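Local coordinates for protein sphingomyelinase C (Streptomyces griseocarneus, PDB 7CNE) that belongs to the endonuclease/exonuclease/phosphatase family and has its DNase I-like fold, in which two beta sheets pack against each other with helices on their outer faces, at residues V48-E53 with V102-K107; G29-A34 with A54-A59; K130-V135 with R172-F177. All coordinates share one frame; numbering follows the deposited sequence.

Contact 1: V48-E53 with V102-K107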
loop_
_atom_site.group_PDB
_atom_site.type_symbol
_atom_site.label_atom_id
_atom_site.label_comp_id
_atom_site.label_asym_id
_atom_site.label_seq_id
_atom_site.Cartn_x
_atom_site.Cartn_y
_atom_site.Cartn_z
ATOM N N VAL A 48 3.334 -6.717 10.265
ATOM C CA VAL A 48 3.811 -5.711 9.316
ATOM C C VAL A 48 2.600 -4.932 8.838
ATOM O O VAL A 48 1.530 -5.514 8.620
ATOM C CB VAL A 48 4.558 -6.355 8.123
ATOM C CG1 VAL A 48 5.070 -5.294 7.149
ATOM C CG2 VAL A 48 5.709 -7.247 8.615
ATOM N N VAL A 49 2.761 -3.612 8.697
ATOM C CA VAL A 49 1.733 -2.730 8.150
ATOM C C VAL A 49 2.355 -1.956 6.995
ATOM O O VAL A 49 3.423 -1.349 7.151
ATOM C CB VAL A 49 1.161 -1.762 9.212
ATOM C CG1 VAL A 49 0.123 -0.811 8.577
ATOM C CG2 VAL A 49 0.531 -2.537 10.379
ATOM N N VAL A 50 1.704 -2.000 5.833
ATOM C CA VAL A 50 2.110 -1.230 4.658
ATOM C C VAL A 50 0.991 -0.244 4.343
ATOM O O VAL A 50 -0.151 -0.652 4.080
ATOM C CB VAL A 50 2.410 -2.130 3.445
ATOM C CG1 VAL A 50 2.915 -1.288 2.275
ATOM C CG2 VAL A 50 3.454 -3.191 3.797
ATOM N N LEU A 51 1.318 1.045 4.361
ATOM C CA LEU A 51 0.363 2.106 4.101
ATOM C C LEU A 51 0.630 2.746 2.747
ATOM O O LEU A 51 1.782 2.886 2.331
ATOM C CB LEU A 51 0.434 3.186 5.183
ATOM C CG LEU A 51 0.208 2.690 6.614
ATOM C CD1 LEU A 51 0.346 3.875 7.574
ATOM C CD2 LEU A 51 -1.176 2.057 6.719
ATOM N N GLN A 52 -0.446 3.172 2.084
ATOM C CA GLN A 52 -0.346 3.997 0.891
ATOM C C GLN A 52 -1.050 5.327 1.134
ATOM O O GLN A 52 -1.835 5.469 2.075
ATOM C CB GLN A 52 -0.962 3.314 -0.337
ATOM C CG GLN A 52 -0.375 1.948 -0.659
ATOM C CD GLN A 52 -1.011 0.846 0.173
ATOM O OE1 GLN A 52 -2.224 0.860 0.417
ATOM N NE2 GLN A 52 -0.199 -0.112 0.609
ATOM N N GLU A 53 -0.744 6.288 0.259
ATOM C CA GLU A 53 -1.333 7.633 0.236
ATOM C C GLU A 53 -1.151 8.377 1.559
ATOM O O GLU A 53 -1.965 9.226 1.932
ATOM C CB GLU A 53 -2.806 7.582 -0.192
ATOM C CG GLU A 53 -2.946 7.014 -1.608
ATOM C CD GLU A 53 -4.293 7.295 -2.261
ATOM O OE1 GLU A 53 -5.038 8.175 -1.778
ATOM O OE2 GLU A 53 -4.609 6.622 -3.266
ATOM N N VAL A 102 4.068 5.885 0.488
ATOM C CA VAL A 102 4.196 4.528 1.017
ATOM C C VAL A 102 5.130 4.529 2.221
ATOM O O VAL A 102 6.241 5.075 2.156
ATOM C CB VAL A 102 4.700 3.558 -0.068
ATOM C CG1 VAL A 102 5.025 2.203 0.535
ATOM C CG2 VAL A 102 3.646 3.412 -1.163
ATOM N N THR A 103 4.703 3.880 3.310
ATOM C CA THR A 103 5.598 3.598 4.424
ATOM C C THR A 103 5.310 2.197 4.968
ATOM O O THR A 103 4.186 1.695 4.874
ATOM C CB THR A 103 5.460 4.669 5.538
ATOM O OG1 THR A 103 6.357 4.368 6.614
ATOM C CG2 THR A 103 4.041 4.705 6.065
ATOM N N VAL A 104 6.343 1.558 5.511
ATOM C CA VAL A 104 6.250 0.207 6.059
ATOM C C VAL A 104 6.579 0.271 7.541
ATOM O O VAL A 104 7.627 0.808 7.920
ATOM C CB VAL A 104 7.205 -0.781 5.356
ATOM C CG1 VAL A 104 7.099 -2.168 5.997
ATOM C CG2 VAL A 104 6.922 -0.844 3.852
ATOM N N LEU A 105 5.696 -0.304 8.365
ATOM C CA LEU A 105 5.835 -0.358 9.816
ATOM C C LEU A 105 5.914 -1.816 10.249
ATOM O O LEU A 105 5.216 -2.680 9.697
ATOM C CB LEU A 105 4.643 0.324 10.527
ATOM C CG LEU A 105 3.988 1.520 9.817
ATOM C CD1 LEU A 105 2.714 2.020 10.549
ATOM C CD2 LEU A 105 4.980 2.659 9.638
ATOM N N SER A 106 6.737 -2.093 11.251
ATOM C CA SER A 106 7.033 -3.474 11.588
ATOM C C SER A 106 7.193 -3.642 13.088
ATOM O O SER A 106 7.864 -2.839 13.740
ATOM C CB SER A 106 8.310 -3.932 10.869
ATOM O OG SER A 106 8.640 -5.253 11.230
ATOM N N LYS A 107 6.572 -4.698 13.613
ATOM C CA LYS A 107 6.825 -5.161 14.972
ATOM C C LYS A 107 8.245 -5.701 15.127
ATOM O O LYS A 107 8.818 -5.646 16.223
ATOM C CB LYS A 107 5.773 -6.226 15.317
ATOM C CG LYS A 107 6.052 -7.052 16.543
ATOM C CD LYS A 107 4.933 -8.051 16.782
ATOM C CE LYS A 107 5.203 -8.843 18.044
ATOM N NZ LYS A 107 4.116 -9.820 18.276
#

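Contact 2: G29-A34 with A54-A59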
loop_
_atom_site.group_PDB
_atom_site.type_symbol
_atom_site.label_atom_id
_atom_site.label_comp_id
_atom_site.label_asym_id
_atom_site.label_seq_id
_atom_site.Cartn_x
_atom_site.Cartn_y
_atom_site.Cartn_z
ATOM N N GLY A 29 -10.564 15.745 6.334
ATOM C CA GLY A 29 -10.524 15.081 7.628
ATOM C C GLY A 29 -9.252 14.306 7.905
ATOM O O GLY A 29 -9.286 13.322 8.654
ATOM N N GLN A 30 -8.113 14.748 7.350
ATOM C CA GLN A 30 -6.912 13.911 7.369
ATOM C C GLN A 30 -6.384 13.698 8.785
ATOM O O GLN A 30 -5.993 12.583 9.136
ATOM C CB GLN A 30 -5.809 14.512 6.491
ATOM C CG GLN A 30 -6.082 14.467 4.978
ATOM C CD GLN A 30 -6.725 15.744 4.458
ATOM O OE1 GLN A 30 -7.663 16.264 5.058
ATOM N NE2 GLN A 30 -6.213 16.259 3.334
ATOM N N GLU A 31 -6.323 14.754 9.602
ATOM C CA GLU A 31 -5.798 14.585 10.954
ATOM C C GLU A 31 -6.724 13.712 11.788
ATOM O O GLU A 31 -6.260 12.840 12.531
ATOM C CB GLU A 31 -5.583 15.945 11.621
ATOM C CG GLU A 31 -4.378 16.712 11.081
ATOM C CD GLU A 31 -3.031 16.210 11.621
ATOM O OE1 GLU A 31 -3.010 15.415 12.584
ATOM O OE2 GLU A 31 -1.984 16.621 11.083
ATOM N N HIS A 32 -8.037 13.916 11.662
ATOM C CA HIS A 32 -8.982 13.067 12.380
ATOM C C HIS A 32 -8.829 11.606 11.971
ATOM O O HIS A 32 -8.737 10.713 12.821
ATOM C CB HIS A 32 -10.412 13.538 12.127
ATOM C CG HIS A 32 -11.453 12.562 12.588
ATOM N ND1 HIS A 32 -11.763 12.380 13.923
ATOM C CD2 HIS A 32 -12.239 11.701 11.900
ATOM C CE1 HIS A 32 -12.704 11.458 14.031
ATOM N NE2 HIS A 32 -13.016 11.035 12.819
ATOM N N ARG A 33 -8.792 11.344 10.664
ATOM C CA ARG A 33 -8.765 9.965 10.188
ATOM C C ARG A 33 -7.441 9.288 10.514
ATOM O O ARG A 33 -7.422 8.100 10.857
ATOM C CB ARG A 33 -9.045 9.924 8.681
ATOM C CG ARG A 33 -10.495 10.195 8.349
ATOM C CD ARG A 33 -10.794 10.019 6.870
ATOM N NE ARG A 33 -10.140 11.042 6.061
ATOM C CZ ARG A 33 -9.131 10.806 5.226
ATOM N NH1 ARG A 33 -8.652 9.576 5.079
ATOM N NH2 ARG A 33 -8.603 11.805 4.526
ATOM N N ALA A 34 -6.327 10.020 10.417
ATOM C CA ALA A 34 -5.026 9.436 10.746
ATOM C C ALA A 34 -4.989 8.946 12.185
ATOM O O ALA A 34 -4.423 7.883 12.479
ATOM C CB ALA A 34 -3.908 10.450 10.516
ATOM N N ALA A 54 -0.061 8.087 2.267
ATOM C CA ALA A 54 0.307 8.845 3.463
ATOM C C ALA A 54 1.066 10.109 3.044
ATOM O O ALA A 54 2.244 10.300 3.342
ATOM C CB ALA A 54 1.130 7.970 4.402
ATOM N N PHE A 55 0.357 10.972 2.308
ATOM C CA PHE A 55 0.972 12.092 1.604
ATOM C C PHE A 55 1.143 13.318 2.493
ATOM O O PHE A 55 2.128 14.057 2.354
ATOM C CB PHE A 55 0.116 12.493 0.398
ATOM C CG PHE A 55 0.051 11.464 -0.700
ATOM C CD1 PHE A 55 1.205 10.908 -1.228
ATOM C CD2 PHE A 55 -1.183 11.082 -1.229
ATOM C CE1 PHE A 55 1.134 9.981 -2.262
ATOM C CE2 PHE A 55 -1.266 10.151 -2.265
ATOM C CZ PHE A 55 -0.114 9.601 -2.781
ATOM N N ASP A 56 0.173 13.586 3.363
ATOM C CA ASP A 56 0.279 14.734 4.250
ATOM C C ASP A 56 1.362 14.471 5.288
ATOM O O ASP A 56 1.257 13.522 6.076
ATOM C CB ASP A 56 -1.056 15.020 4.924
ATOM C CG ASP A 56 -0.992 16.255 5.783
ATOM O OD1 ASP A 56 -0.934 17.360 5.206
ATOM O OD2 ASP A 56 -0.963 16.118 7.020
ATOM N N ASN A 57 2.407 15.302 5.279
ATOM C CA ASN A 57 3.576 15.032 6.110
ATOM C C ASN A 57 3.212 14.973 7.589
ATOM O O ASN A 57 3.688 14.092 8.314
ATOM C CB ASN A 57 4.648 16.096 5.868
ATOM C CG ASN A 57 5.403 15.881 4.568
ATOM O OD1 ASN A 57 4.877 15.300 3.619
ATOM N ND2 ASN A 57 6.633 16.365 4.515
ATOM N N ALA A 58 2.368 15.895 8.055
ATOM C CA ALA A 58 2.058 15.955 9.480
ATOM C C ALA A 58 1.162 14.794 9.898
ATOM O O ALA A 58 1.431 14.123 10.900
ATOM C CB ALA A 58 1.415 17.301 9.829
ATOM N N ALA A 59 0.093 14.528 9.141
ATOM C CA ALA A 59 -0.789 13.426 9.529
ATOM C C ALA A 59 -0.071 12.083 9.421
ATOM O O ALA A 59 -0.247 11.199 10.276
ATOM C CB ALA A 59 -2.055 13.431 8.674
HETATM O O HOH W 1 -2.048 17.785 8.953
#

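Contact 3: K130-V135 with R172-F177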
loop_
_atom_site.group_PDB
_atom_site.type_symbol
_atom_site.label_atom_id
_atom_site.label_comp_id
_atom_site.label_asym_id
_atom_site.label_seq_id
_atom_site.Cartn_x
_atom_site.Cartn_y
_atom_site.Cartn_z
ATOM N N LYS A 130 6.437 8.321 -6.859
ATOM C CA LYS A 130 5.815 7.026 -6.614
ATOM C C LYS A 130 6.851 5.922 -6.781
ATOM O O LYS A 130 7.719 5.988 -7.656
ATOM C CB LYS A 130 4.637 6.812 -7.573
ATOM C CG LYS A 130 3.342 7.533 -7.165
ATOM C CD LYS A 130 2.727 6.859 -5.939
ATOM C CE LYS A 130 1.553 7.651 -5.392
ATOM N NZ LYS A 130 0.279 7.330 -6.082
ATOM N N GLY A 131 6.776 4.906 -5.926
ATOM C CA GLY A 131 7.781 3.866 -5.960
ATOM C C GLY A 131 7.505 2.757 -4.975
ATOM O O GLY A 131 6.346 2.519 -4.620
ATOM N N PHE A 132 8.549 2.063 -4.527
ATOM C CA PHE A 132 8.359 1.009 -3.544
ATOM C C PHE A 132 9.446 1.066 -2.481
ATOM O O PHE A 132 10.541 1.597 -2.700
ATOM C CB PHE A 132 8.293 -0.399 -4.191
ATOM C CG PHE A 132 9.498 -0.790 -5.018
ATOM C CD1 PHE A 132 9.557 -0.494 -6.376
ATOM C CD2 PHE A 132 10.535 -1.519 -4.459
ATOM C CE1 PHE A 132 10.643 -0.884 -7.142
ATOM C CE2 PHE A 132 11.629 -1.918 -5.237
ATOM C CZ PHE A 132 11.672 -1.596 -6.577
ATOM N N ALA A 133 9.098 0.558 -1.305
ATOM C CA ALA A 133 10.037 0.369 -0.215
ATOM C C ALA A 133 10.391 -1.106 -0.134
ATOM O O ALA A 133 9.523 -1.966 -0.290
ATOM C CB ALA A 133 9.442 0.831 1.117
ATOM N N TYR A 134 11.664 -1.394 0.120
ATOM C CA TYR A 134 12.148 -2.756 0.313
ATOM C C TYR A 134 12.691 -2.866 1.725
ATOM O O TYR A 134 13.613 -2.131 2.084
ATOM C CB TYR A 134 13.246 -3.099 -0.691
ATOM C CG TYR A 134 13.955 -4.409 -0.437
ATOM C CD1 TYR A 134 13.298 -5.622 -0.628
ATOM C CD2 TYR A 134 15.295 -4.439 -0.054
ATOM C CE1 TYR A 134 13.938 -6.823 -0.429
ATOM C CE2 TYR A 134 15.947 -5.650 0.165
ATOM C CZ TYR A 134 15.260 -6.833 -0.028
ATOM O OH TYR A 134 15.891 -8.042 0.162
ATOM N N VAL A 135 12.136 -3.778 2.523
ATOM C CA VAL A 135 12.615 -3.977 3.884
ATOM C C VAL A 135 12.969 -5.441 4.088
ATOM O O VAL A 135 12.288 -6.338 3.580
ATOM C CB VAL A 135 11.603 -3.510 4.955
ATOM C CG1 VAL A 135 11.269 -2.066 4.738
ATOM C CG2 VAL A 135 10.348 -4.366 4.960
ATOM N N ARG A 172 7.314 -5.536 -13.157
ATOM C CA ARG A 172 8.555 -6.161 -13.629
ATOM C C ARG A 172 9.790 -5.463 -13.066
ATOM O O ARG A 172 10.821 -6.112 -12.846
ATOM C CB ARG A 172 8.593 -6.194 -15.159
ATOM C CG ARG A 172 7.591 -7.190 -15.744
ATOM C CD ARG A 172 7.804 -7.453 -17.237
ATOM N NE ARG A 172 6.596 -8.003 -17.838
ATOM C CZ ARG A 172 6.386 -8.136 -19.143
ATOM N NH1 ARG A 172 7.310 -7.747 -20.025
ATOM N NH2 ARG A 172 5.234 -8.651 -19.563
ATOM N N GLN A 173 9.711 -4.157 -12.809
ATOM C CA GLN A 173 10.830 -3.479 -12.161
ATOM C C GLN A 173 11.056 -4.021 -10.755
ATOM O O GLN A 173 12.203 -4.199 -10.322
ATOM C CB GLN A 173 10.592 -1.965 -12.119
ATOM C CG GLN A 173 11.806 -1.198 -11.548
ATOM C CD GLN A 173 11.558 0.297 -11.329
ATOM O OE1 GLN A 173 10.567 0.858 -11.796
ATOM N NE2 GLN A 173 12.474 0.945 -10.620
ATOM N N ILE A 174 9.968 -4.275 -10.023
ATOM C CA ILE A 174 10.063 -4.877 -8.695
ATOM C C ILE A 174 10.662 -6.272 -8.801
ATOM O O ILE A 174 11.576 -6.638 -8.051
ATOM C CB ILE A 174 8.675 -4.903 -8.028
ATOM C CG1 ILE A 174 8.243 -3.490 -7.630
ATOM C CG2 ILE A 174 8.647 -5.869 -6.809
ATOM C CD1 ILE A 174 6.769 -3.375 -7.347
ATOM N N ASP A 175 10.156 -7.068 -9.746
ATOM C CA ASP A 175 10.695 -8.406 -9.984
ATOM C C ASP A 175 12.191 -8.359 -10.281
ATOM O O ASP A 175 12.973 -9.153 -9.737
ATOM C CB ASP A 175 9.927 -9.071 -11.133
ATOM C CG ASP A 175 10.554 -10.387 -11.583
ATOM O OD1 ASP A 175 10.716 -11.307 -10.749
ATOM O OD2 ASP A 175 10.891 -10.486 -12.783
ATOM N N ALA A 176 12.613 -7.428 -11.139
ATOM C CA ALA A 176 14.029 -7.358 -11.488
ATOM C C ALA A 176 14.863 -6.930 -10.288
ATOM O O ALA A 176 15.960 -7.461 -10.058
ATOM C CB ALA A 176 14.227 -6.409 -12.673
ATOM N N PHE A 177 14.346 -5.987 -9.497
ATOM C CA PHE A 177 15.022 -5.578 -8.268
ATOM C C PHE A 177 15.209 -6.764 -7.322
ATOM O O PHE A 177 16.297 -6.974 -6.770
ATOM C CB PHE A 177 14.218 -4.453 -7.596
ATOM C CG PHE A 177 14.738 -4.055 -6.232
ATOM C CD1 PHE A 177 15.651 -3.025 -6.102
ATOM C CD2 PHE A 177 14.302 -4.708 -5.086
ATOM C CE1 PHE A 177 16.140 -2.655 -4.854
ATOM C CE2 PHE A 177 14.788 -4.350 -3.825
ATOM C CZ PHE A 177 15.702 -3.321 -3.708
#

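Contact 1: V48-E53 with V102-K107
Val48 faces Ser106 across a non-hydrogen-bonded pair that begins an antiparallel ladder between strands 48-54 and 103-106, neighbours in one of the two sheets of the DNase I-like sandwich. CG1 of Val48, anti to its backbone N (chi1 -179°), leans diagonally along the ladder to Val104 CG1 at 3.9 Å. At Val49 a hydrogen-bonded pair forms with Leu105: Val49 N to Leu105 O and Leu105 N to Val49 O are both 2.8 Å and almost straight, and Val49 O also receives a CA-H contact from Val104. Val50 lies side by side with Val104, their CG2 methyls 4.2 Å apart. Leu51 returns to the other face and to hydrogen bonding. Its N reaches Thr103 O at 3.0 Å, whereas Thr103 N to Leu51 O is longer, 3.2 Å, and bent to 151° at the hydrogen. Thr103 turns its methyl to the leucine, CG2 to Leu51 CB 4.0 Å, while its OG1 bonds to Thr75 O. Beyond this pair Gln52 touches with its aliphatic part, CG 4.3 Å from Val102 CG2.

Contact 2: G29-A34 with A54-A59
Ala59 sits in the angle between Glu31 and Ala34, one turn apart on helix 30-39. Its CB meets Ala34 CB at 4.0 Å, and Ala34 CB also lies 3.7 Å from Ala59 O. Glu31 folds over the first turn of helix 57-66: a bend at chi2 (-78°) carries the carboxylate back so that OE2 comes 3.7 Å from Ala58 CB. Ala59 N is instead taken by the N-cap residue Asp56, whose OD2 accepts it at 2.9 Å on the anti side, 23° out of the carboxylate plane. Helix 30-39 is the connection of a beta-alpha-beta crossover between the adjacent parallel strands 12-19 and 48-54, and the contact sets its first turn against the start of the helix that follows strand 48-54. A water donates to Asp56 OD2 at 2.8 Å and lies close to Glu31 OE2 as well, although that second distance is too short to be trusted. The two carboxylates approach to 4.2 Å between Glu31 OE2 and Asp56 OD2, which would probably raise the proton affinity of one of them. Asp56 OD1 is held by Thr22 OG1, and Gln30, which lays its CB near Ala59 CB, sends NE2 away to Met20 O.

Contact 3: K130-V135 with R172-F177
Strand 131-135 and helix segment 172-177 run in nearly the same direction, at 27°, with their axes 10.3 Å apart, so that side chains alone bridge the gap. Phe132 and Tyr134, alternate residues of the strand, point toward the helix, which answers with Gln173, Ile174 and Phe177. CG of Phe132 stands between the backbone N and the carbonyl carbon (chi1 57°), a crowded position that turns one face of the ring to Ile174. CG1 of Ile174 lies over that face in a CH-pi contact, 3.8 Å from the ring centroid and nearest the Phe132 CD1 side of the rim. The same ring offers an edge to Phe177: Phe132 CE2 sits above the Phe177 face, 3.9 Å from Phe177 CD2, and the two planes meet at 77° in a T-shaped pair. Phe177 then repeats the relation one step on. Its own edge, led by CE2, comes down on the face of Tyr134, with Phe177 CE2 3.5 Å from Tyr134 CG and the centroids of these two rings 5.2 Å apart. The three rings thus form an aromatic cluster in which Phe177 is face to one partner and edge to the other.

Helix 162-180 covers the outer face of the six-stranded sheet as the connection of a beta-alpha-beta crossover between the parallel strands 142-150 and 188-192. Val116 of the adjoining strand 110-117 touches both Phe132 and Phe177. The polar ends are satisfied outside the two segments, Tyr134 OH by His145 ND1 and Gln173 OE1 by Asn119 N. With those groups engaged elsewhere, cohesion between this helix and strand rests on dispersion and on the attraction of ring C-H edges for pi faces, interactions that need close fit of the rings and no net charge.

Contact 1 lies near the middle of the chain's fold, about 15 Å between centres from each of the others, while contacts 2 and 3 are about 25 Å apart on opposite sides of the chain's centre. Along the sequence contacts 1 and 2 interlock, their segments alternating, with 54-59 continuing directly from 48-53, and contact 3 follows both. Val104 joins contact 1 to contact 3, its CG2 4.1 Å from Ala133 CB, where the two sheets face each other. Phe55 of contact 2 meets Lys130 of contact 3. Contact 1 pairs two strands of the seven-stranded sheet, contact 2 packs together the helices following two of its strands, and contact 3 fastens helix 162-180 to the six-stranded sheet.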